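Local coordinates for Amy13K (Eubacterium rectale DSM 17629, PDB 6B3P), which binds starch-derived malto-oligosaccharides through two family 26 carbohydrate-binding modules and probably helps hold a cell-surface alpha-amylase on its substrate, at residues 118-123 and 153-158; 161-166 and 178-183. All coordinates share one frame; numbering follows the deposited sequence.

In the fold
Both contacts belong to the second starch-binding module, and they meet because strands 116-121 and 163-168 are neighbours in one antiparallel sheet: Tyr119 O lies 2.8 Å from Ile166 N, a probable hydrogen bond. Interaction 1 runs between sheets, joining this sheet to strand 150-157 of the other through side chains, with no backbone hydrogen bond between its two segments, and it is buried. Interaction 2 works within the sheet, pairing 163-168 with the edge strand 178-180 by backbone hydrogen bonds; it is partly buried, with apolar side chains on the inner face and Ser164 and Asp179 on the other. Each contact also reaches the same glucose, through Tyr119 and Trp121 in interaction 1 and Ile166 in interaction 2.

Interaction 1 of 2, residues 118-123 and 153-158; sequences NYMWGA and VVYTQD. With GLC (alpha-D-glucopyranose), chain D; GLC (alpha-D-glucopyranose), chain B; FMT (formic acid), chain T.
Tyr155 and Asn118 meet tip to tip, the phenol OH giving its proton to Asn118 OD1 over a very short 2.4 Å, in the carbonyl plane and on a lone pair. Amide and ring planes are 46° apart, and the amide oxygen gives the buried phenol an acceptor. Met120 lies against the same ring: CG stands over one face, 4.0 Å from the centroid, in a CH-pi contact; SD, 5.0 Å from the centroid, makes the Met-aromatic contact, and bends at chi2 and chi3 bring CE to 3.9 Å from Tyr155 CE1. A flexible thioether can fold along a flat ring. Ala123 CB touches Gln157 OE1 at 3.5 Å; a small methyl fits beside the amide, whose oxygen is hydrogen-bonded to Asp124 N and whose nitrogen is hydrogen-bonded to Gln161 O. Asn118 has CG anti to the backbone N (chi1 -176°), which sends the amide toward Tyr155. Tyr119 OH is hydrogen-bonded to O6 of the chain D glucose at 2.7 Å. Strands 118-121 and 153-157, axes 9.6 Å apart, thus pack face to face as in a beta-sandwich, while 118-121 carries the Trp121 face and Tyr119 edge of the glycan site, Tyr119 pointing away from 153-157.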
loop_
_atom_site.group_PDB
_atom_site.type_symbol
_atom_site.label_atom_id
_atom_site.label_comp_id
_atom_site.label_asym_id
_atom_site.label_seq_id
_atom_site.Cartn_x
_atom_site.Cartn_y
_atom_site.Cartn_z
ATOM N N ASN A 118 -9.785 7.729 -14.556
ATOM C CA ASN A 118 -9.224 6.395 -14.381
ATOM C C ASN A 118 -10.200 5.338 -14.868
ATOM O O ASN A 118 -11.342 5.276 -14.410
ATOM C CB ASN A 118 -8.866 6.131 -12.921
ATOM C CG ASN A 118 -8.196 4.783 -12.724
ATOM O OD1 ASN A 118 -8.856 3.781 -12.452
ATOM N ND2 ASN A 118 -6.877 4.751 -12.878
ATOM N N TYR A 119 -9.741 4.519 -15.806
ATOM C CA TYR A 119 -10.532 3.420 -16.340
ATOM C C TYR A 119 -10.024 2.115 -15.741
ATOM O O TYR A 119 -8.821 1.874 -15.731
ATOM C CB TYR A 119 -10.446 3.398 -17.866
ATOM C CG TYR A 119 -11.116 2.206 -18.499
ATOM C CD1 TYR A 119 -12.490 2.172 -18.677
ATOM C CD2 TYR A 119 -10.373 1.115 -18.919
ATOM C CE1 TYR A 119 -13.105 1.084 -19.252
ATOM C CE2 TYR A 119 -10.980 0.020 -19.496
ATOM C CZ TYR A 119 -12.349 0.009 -19.659
ATOM O OH TYR A 119 -12.970 -1.077 -20.238
ATOM N N MET A 120 -10.940 1.287 -15.240
ATOM C CA MET A 120 -10.574 0.094 -14.474
ATOM C C MET A 120 -11.341 -1.148 -14.922
ATOM O O MET A 120 -12.531 -1.077 -15.232
ATOM C CB MET A 120 -10.822 0.342 -12.982
ATOM C CG MET A 120 -10.299 -0.751 -12.059
ATOM S SD MET A 120 -11.404 -2.170 -11.905
ATOM C CE MET A 120 -12.777 -1.456 -10.999
ATOM N N TRP A 121 -10.649 -2.285 -14.943
ATOM C CA TRP A 121 -11.281 -3.566 -15.235
ATOM C C TRP A 121 -10.556 -4.714 -14.539
ATOM O O TRP A 121 -9.380 -4.603 -14.193
ATOM C CB TRP A 121 -11.326 -3.816 -16.748
ATOM C CG TRP A 121 -10.001 -4.160 -17.380
ATOM C CD1 TRP A 121 -9.572 -5.402 -17.761
ATOM C CD2 TRP A 121 -8.942 -3.252 -17.718
ATOM N NE1 TRP A 121 -8.315 -5.322 -18.308
ATOM C CE2 TRP A 121 -7.906 -4.015 -18.294
ATOM C CE3 TRP A 121 -8.770 -1.872 -17.587
ATOM C CZ2 TRP A 121 -6.714 -3.442 -18.737
ATOM C CZ3 TRP A 121 -7.586 -1.306 -18.027
ATOM C CH2 TRP A 121 -6.575 -2.090 -18.597
ATOM N N GLY A 122 -11.280 -5.809 -14.324
ATOM C CA GLY A 122 -10.701 -7.026 -13.781
ATOM C C GLY A 122 -10.896 -7.216 -12.288
ATOM O O GLY A 122 -10.481 -8.234 -11.734
ATOM N N ALA A 123 -11.529 -6.248 -11.632
ATOM C CA ALA A 123 -11.716 -6.308 -10.183
ATOM C C ALA A 123 -12.915 -7.175 -9.806
ATOM O O ALA A 123 -13.724 -7.545 -10.657
ATOM C CB ALA A 123 -11.882 -4.904 -9.614
ATOM N N VAL A 153 -6.755 7.824 -7.103
ATOM C CA VAL A 153 -7.919 6.960 -7.227
ATOM C C VAL A 153 -7.789 5.841 -6.199
ATOM O O VAL A 153 -6.690 5.346 -5.940
ATOM C CB VAL A 153 -8.068 6.374 -8.650
ATOM C CG1 VAL A 153 -6.914 5.438 -8.978
ATOM C CG2 VAL A 153 -9.408 5.659 -8.797
ATOM N N VAL A 154 -8.917 5.458 -5.613
ATOM C CA VAL A 154 -8.953 4.416 -4.596
ATOM C C VAL A 154 -9.984 3.362 -4.969
ATOM O O VAL A 154 -11.163 3.675 -5.149
ATOM C CB VAL A 154 -9.296 4.989 -3.202
ATOM C CG1 VAL A 154 -9.312 3.880 -2.149
ATOM C CG2 VAL A 154 -8.310 6.082 -2.815
ATOM N N TYR A 155 -9.529 2.118 -5.087
ATOM C CA TYR A 155 -10.417 0.992 -5.346
ATOM C C TYR A 155 -10.471 0.057 -4.144
ATOM O O TYR A 155 -9.444 -0.434 -3.675
ATOM C CB TYR A 155 -9.974 0.239 -6.599
ATOM C CG TYR A 155 -10.213 1.035 -7.856
ATOM C CD1 TYR A 155 -11.503 1.257 -8.317
ATOM C CD2 TYR A 155 -9.157 1.578 -8.574
ATOM C CE1 TYR A 155 -11.735 1.993 -9.458
ATOM C CE2 TYR A 155 -9.378 2.314 -9.717
ATOM C CZ TYR A 155 -10.668 2.520 -10.156
ATOM O OH TYR A 155 -10.887 3.255 -11.297
ATOM N N THR A 156 -11.687 -0.174 -3.655
ATOM C CA THR A 156 -11.925 -1.005 -2.484
ATOM C C THR A 156 -12.632 -2.290 -2.878
ATOM O O THR A 156 -13.638 -2.244 -3.580
ATOM C CB THR A 156 -12.781 -0.264 -1.441
ATOM O OG1 THR A 156 -12.146 0.970 -1.087
ATOM C CG2 THR A 156 -12.974 -1.114 -0.191
ATOM N N GLN A 157 -12.118 -3.427 -2.412
ATOM C CA GLN A 157 -12.735 -4.726 -2.680
ATOM C C GLN A 157 -12.907 -5.534 -1.401
ATOM O O GLN A 157 -12.197 -5.314 -0.421
ATOM C CB GLN A 157 -11.896 -5.533 -3.671
ATOM C CG GLN A 157 -11.547 -4.803 -4.954
ATOM C CD GLN A 157 -10.687 -5.643 -5.874
ATOM O OE1 GLN A 157 -11.188 -6.510 -6.588
ATOM N NE2 GLN A 157 -9.381 -5.395 -5.854
ATOM N N ASP A 158 -13.849 -6.473 -1.421
ATOM C CA ASP A 158 -14.052 -7.379 -0.297
ATOM C C ASP A 158 -13.043 -8.523 -0.317
ATOM O O ASP A 158 -12.805 -9.165 0.709
ATOM C CB ASP A 158 -15.473 -7.946 -0.310
ATOM C CG ASP A 158 -16.528 -6.881 -0.072
ATOM O OD1 ASP A 158 -16.155 -5.720 0.194
ATOM O OD2 ASP A 158 -17.732 -7.203 -0.144
HETATM C C1 GLC D . -8.306 -1.133 -22.296
HETATM C C2 GLC D . -6.993 -1.835 -22.503
HETATM C C3 GLC D . -7.211 -3.189 -23.131
HETATM C C4 GLC D . -8.215 -3.979 -22.341
HETATM C C5 GLC D . -9.488 -3.187 -22.200
HETATM C C6 GLC D . -10.529 -3.937 -21.399
HETATM O O2 GLC D . -6.146 -1.032 -23.283
HETATM O O3 GLC D . -6.010 -3.894 -23.160
HETATM O O4 GLC D . -8.415 -5.250 -22.948
HETATM O O5 GLC D . -9.186 -1.964 -21.578
HETATM O O6 GLC D . -11.760 -3.266 -21.314
HETATM C C1 GLC B . -10.333 2.786 -25.092
HETATM C C2 GLC B . -8.874 2.767 -24.666
HETATM C C3 GLC B . -8.349 1.376 -24.510
HETATM C C4 GLC B . -9.262 0.598 -23.614
HETATM C C5 GLC B . -10.682 0.642 -24.132
HETATM C C6 GLC B . -11.637 -0.088 -23.226
HETATM O O1 GLC B . -10.515 2.416 -26.462
HETATM O O2 GLC B . -8.075 3.417 -25.599
HETATM O O3 GLC B . -7.063 1.387 -23.937
HETATM O O4 GLC B . -8.792 -0.729 -23.563
HETATM O O5 GLC B . -11.081 1.968 -24.216
HETATM O O6 GLC B . -12.908 -0.202 -23.784
HETATM C C FMT T . -12.126 7.209 -5.700
HETATM O O1 FMT T . -11.071 7.697 -5.301
HETATM O O2 FMT T . -12.146 6.245 -6.463
#

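Interaction 2 of 2, residues 161-166 and 178-183; sequences QNFSCI and IDVSVT. With GLC (alpha-D-glucopyranose), chain D.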
loop_
_atom_site.group_PDB
_atom_site.type_symbol
_atom_site.label_atom_id
_atom_site.label_comp_id
_atom_site.label_asym_id
_atom_site.label_seq_id
_atom_site.Cartn_x
_atom_site.Cartn_y
_atom_site.Cartn_z
ATOM N N GLN A 161 -8.155 -9.256 -4.951
ATOM C CA GLN A 161 -8.131 -9.531 -6.383
ATOM C C GLN A 161 -7.320 -8.499 -7.150
ATOM O O GLN A 161 -7.552 -7.296 -7.029
ATOM C CB GLN A 161 -9.556 -9.578 -6.934
ATOM C CG GLN A 161 -9.640 -10.110 -8.359
ATOM C CD GLN A 161 -11.016 -10.639 -8.712
ATOM O OE1 GLN A 161 -11.609 -11.410 -7.958
ATOM N NE2 GLN A 161 -11.528 -10.229 -9.868
ATOM N N ASN A 162 -6.366 -8.982 -7.940
ATOM C CA ASN A 162 -5.611 -8.118 -8.834
ATOM C C ASN A 162 -6.535 -7.543 -9.896
ATOM O O ASN A 162 -7.572 -8.125 -10.216
ATOM C CB ASN A 162 -4.461 -8.884 -9.493
ATOM C CG ASN A 162 -3.441 -9.391 -8.488
ATOM O OD1 ASN A 162 -3.377 -8.915 -7.354
ATOM N ND2 ASN A 162 -2.631 -10.358 -8.904
ATOM N N PHE A 163 -6.159 -6.392 -10.436
ATOM C CA PHE A 163 -6.927 -5.763 -11.497
ATOM C C PHE A 163 -6.013 -4.875 -12.326
ATOM O O PHE A 163 -4.812 -4.800 -12.070
ATOM C CB PHE A 163 -8.092 -4.954 -10.921
ATOM C CG PHE A 163 -7.673 -3.873 -9.970
ATOM C CD1 PHE A 163 -7.428 -4.162 -8.638
ATOM C CD2 PHE A 163 -7.535 -2.564 -10.404
ATOM C CE1 PHE A 163 -7.048 -3.168 -7.758
ATOM C CE2 PHE A 163 -7.154 -1.566 -9.527
ATOM C CZ PHE A 163 -6.910 -1.868 -8.203
ATOM N N SER A 164 -6.589 -4.215 -13.323
ATOM C CA SER A 164 -5.830 -3.329 -14.192
ATOM C C SER A 164 -6.537 -1.994 -14.319
ATOM O O SER A 164 -7.751 -1.913 -14.136
ATOM C CB SER A 164 -5.643 -3.958 -15.572
ATOM O OG SER A 164 -5.096 -5.261 -15.472
ATOM N N CYS A 165 -5.782 -0.945 -14.626
ATOM C CA CYS A 165 -6.383 0.361 -14.846
ATOM C C CYS A 165 -5.542 1.233 -15.774
ATOM O O CYS A 165 -4.387 0.923 -16.067
ATOM C CB CYS A 165 -6.606 1.084 -13.515
ATOM S SG CYS A 165 -5.090 1.590 -12.679
ATOM N N ILE A 166 -6.150 2.320 -16.238
ATOM C CA ILE A 166 -5.507 3.263 -17.143
ATOM C C ILE A 166 -5.877 4.684 -16.743
ATOM O O ILE A 166 -7.050 4.978 -16.513
ATOM C CB ILE A 166 -5.931 3.023 -18.612
ATOM C CG1 ILE A 166 -5.457 1.654 -19.099
ATOM C CG2 ILE A 166 -5.380 4.119 -19.529
ATOM C CD1 ILE A 166 -6.138 1.207 -20.373
ATOM N N ILE A 178 -1.893 -0.578 -16.664
ATOM C CA ILE A 178 -1.271 -0.729 -15.354
ATOM C C ILE A 178 -1.821 -1.982 -14.686
ATOM O O ILE A 178 -2.992 -2.028 -14.327
ATOM C CB ILE A 178 -1.528 0.494 -14.455
ATOM C CG1 ILE A 178 -1.029 1.774 -15.133
ATOM C CG2 ILE A 178 -0.844 0.316 -13.100
ATOM C CD1 ILE A 178 -1.710 3.022 -14.632
ATOM N N ASP A 179 -0.973 -2.992 -14.525
ATOM C CA ASP A 179 -1.381 -4.238 -13.887
ATOM C C ASP A 179 -1.131 -4.160 -12.386
ATOM O O ASP A 179 0.012 -4.214 -11.931
ATOM C CB ASP A 179 -0.638 -5.430 -14.492
ATOM C CG ASP A 179 -0.938 -5.614 -15.969
ATOM O OD1 ASP A 179 -2.006 -5.154 -16.430
ATOM O OD2 ASP A 179 -0.105 -6.226 -16.668
ATOM N N VAL A 180 -2.213 -4.031 -11.625
ATOM C CA VAL A 180 -2.129 -3.837 -10.183
ATOM C C VAL A 180 -2.122 -5.169 -9.443
ATOM O O VAL A 180 -3.104 -5.910 -9.472
ATOM C CB VAL A 180 -3.303 -2.971 -9.668
ATOM C CG1 VAL A 180 -3.233 -2.786 -8.151
ATOM C CG2 VAL A 180 -3.311 -1.620 -10.372
ATOM N N SER A 181 -1.002 -5.465 -8.790
ATOM C CA SER A 181 -0.924 -6.592 -7.869
ATOM C C SER A 181 -1.280 -6.130 -6.463
ATOM O O SER A 181 -0.554 -5.340 -5.860
ATOM C CB SER A 181 0.473 -7.217 -7.881
ATOM O OG SER A 181 0.768 -7.788 -9.143
ATOM N N VAL A 182 -2.404 -6.617 -5.948
ATOM C CA VAL A 182 -2.822 -6.304 -4.585
ATOM C C VAL A 182 -2.073 -7.217 -3.619
ATOM O O VAL A 182 -2.312 -8.423 -3.579
ATOM C CB VAL A 182 -4.350 -6.462 -4.404
ATOM C CG1 VAL A 182 -4.765 -6.088 -2.986
ATOM C CG2 VAL A 182 -5.095 -5.600 -5.422
ATOM N N THR A 183 -1.162 -6.626 -2.848
ATOM C CA THR A 183 -0.268 -7.377 -1.971
ATOM C C THR A 183 -0.645 -7.238 -0.499
ATOM O O THR A 183 -0.018 -7.846 0.368
ATOM C CB THR A 183 1.191 -6.916 -2.157
ATOM O OG1 THR A 183 1.272 -5.496 -1.974
ATOM C CG2 THR A 183 1.689 -7.278 -3.551
HETATM C C1 GLC D . -8.306 -1.133 -22.296
HETATM C C2 GLC D . -6.993 -1.835 -22.503
HETATM C C3 GLC D . -7.211 -3.189 -23.131
HETATM C C4 GLC D . -8.215 -3.979 -22.341
HETATM C C5 GLC D . -9.488 -3.187 -22.200
HETATM C C6 GLC D . -10.529 -3.937 -21.399
HETATM O O2 GLC D . -6.146 -1.032 -23.283
HETATM O O3 GLC D . -6.010 -3.894 -23.160
HETATM O O4 GLC D . -8.415 -5.250 -22.948
HETATM O O5 GLC D . -9.186 -1.964 -21.578
HETATM O O6 GLC D . -11.760 -3.266 -21.314
#
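A chi1 of 59° puts the Phe163 ring in the crowded position between backbone N and carbonyl carbon, while Val180, its CG1 anti to the backbone N, lies alongside and points the same way. Val180 CB therefore sits over the centre of the ring, 4.0 Å from the centroid, in a CH-pi contact; beyond it, Val182 CG2 reaches 3.9 Å from Phe163 CE1. An alanine in place of Phe163 would lose the ring face under Val180 CB and the contact with Val182, and would probably loosen this part of the inner face, where the ring also touches Met120. Cys165 continues the apolar row, its SG 4.1 Å from Ile178 CB; beta-branched valine and isoleucine suit such extended strands. The backbone forms an antiparallel beta hairpin at the edge of the sheet. Phe163 with Val180 and Cys165 with Ile178 are hydrogen-bonded pairs, each with two N-H...O bonds, the shortest from Val180 N to Phe163 O at 2.7 Å. Between them Ser164 and Asp179 form a non-hydrogen-bonded pair, their polar side chains on the face away from Phe163. Just before Phe163, beyond the last strand pair, Asn162 continues the link with its side chain: OD1 accepts from Val182 N at 2.9 Å, the donor standing above the carbonyl plane. At the other end, Ile166 CD1 approaches O2 of the chain D glucose to 3.7 Å, a van der Waals contact at the sugar pocket.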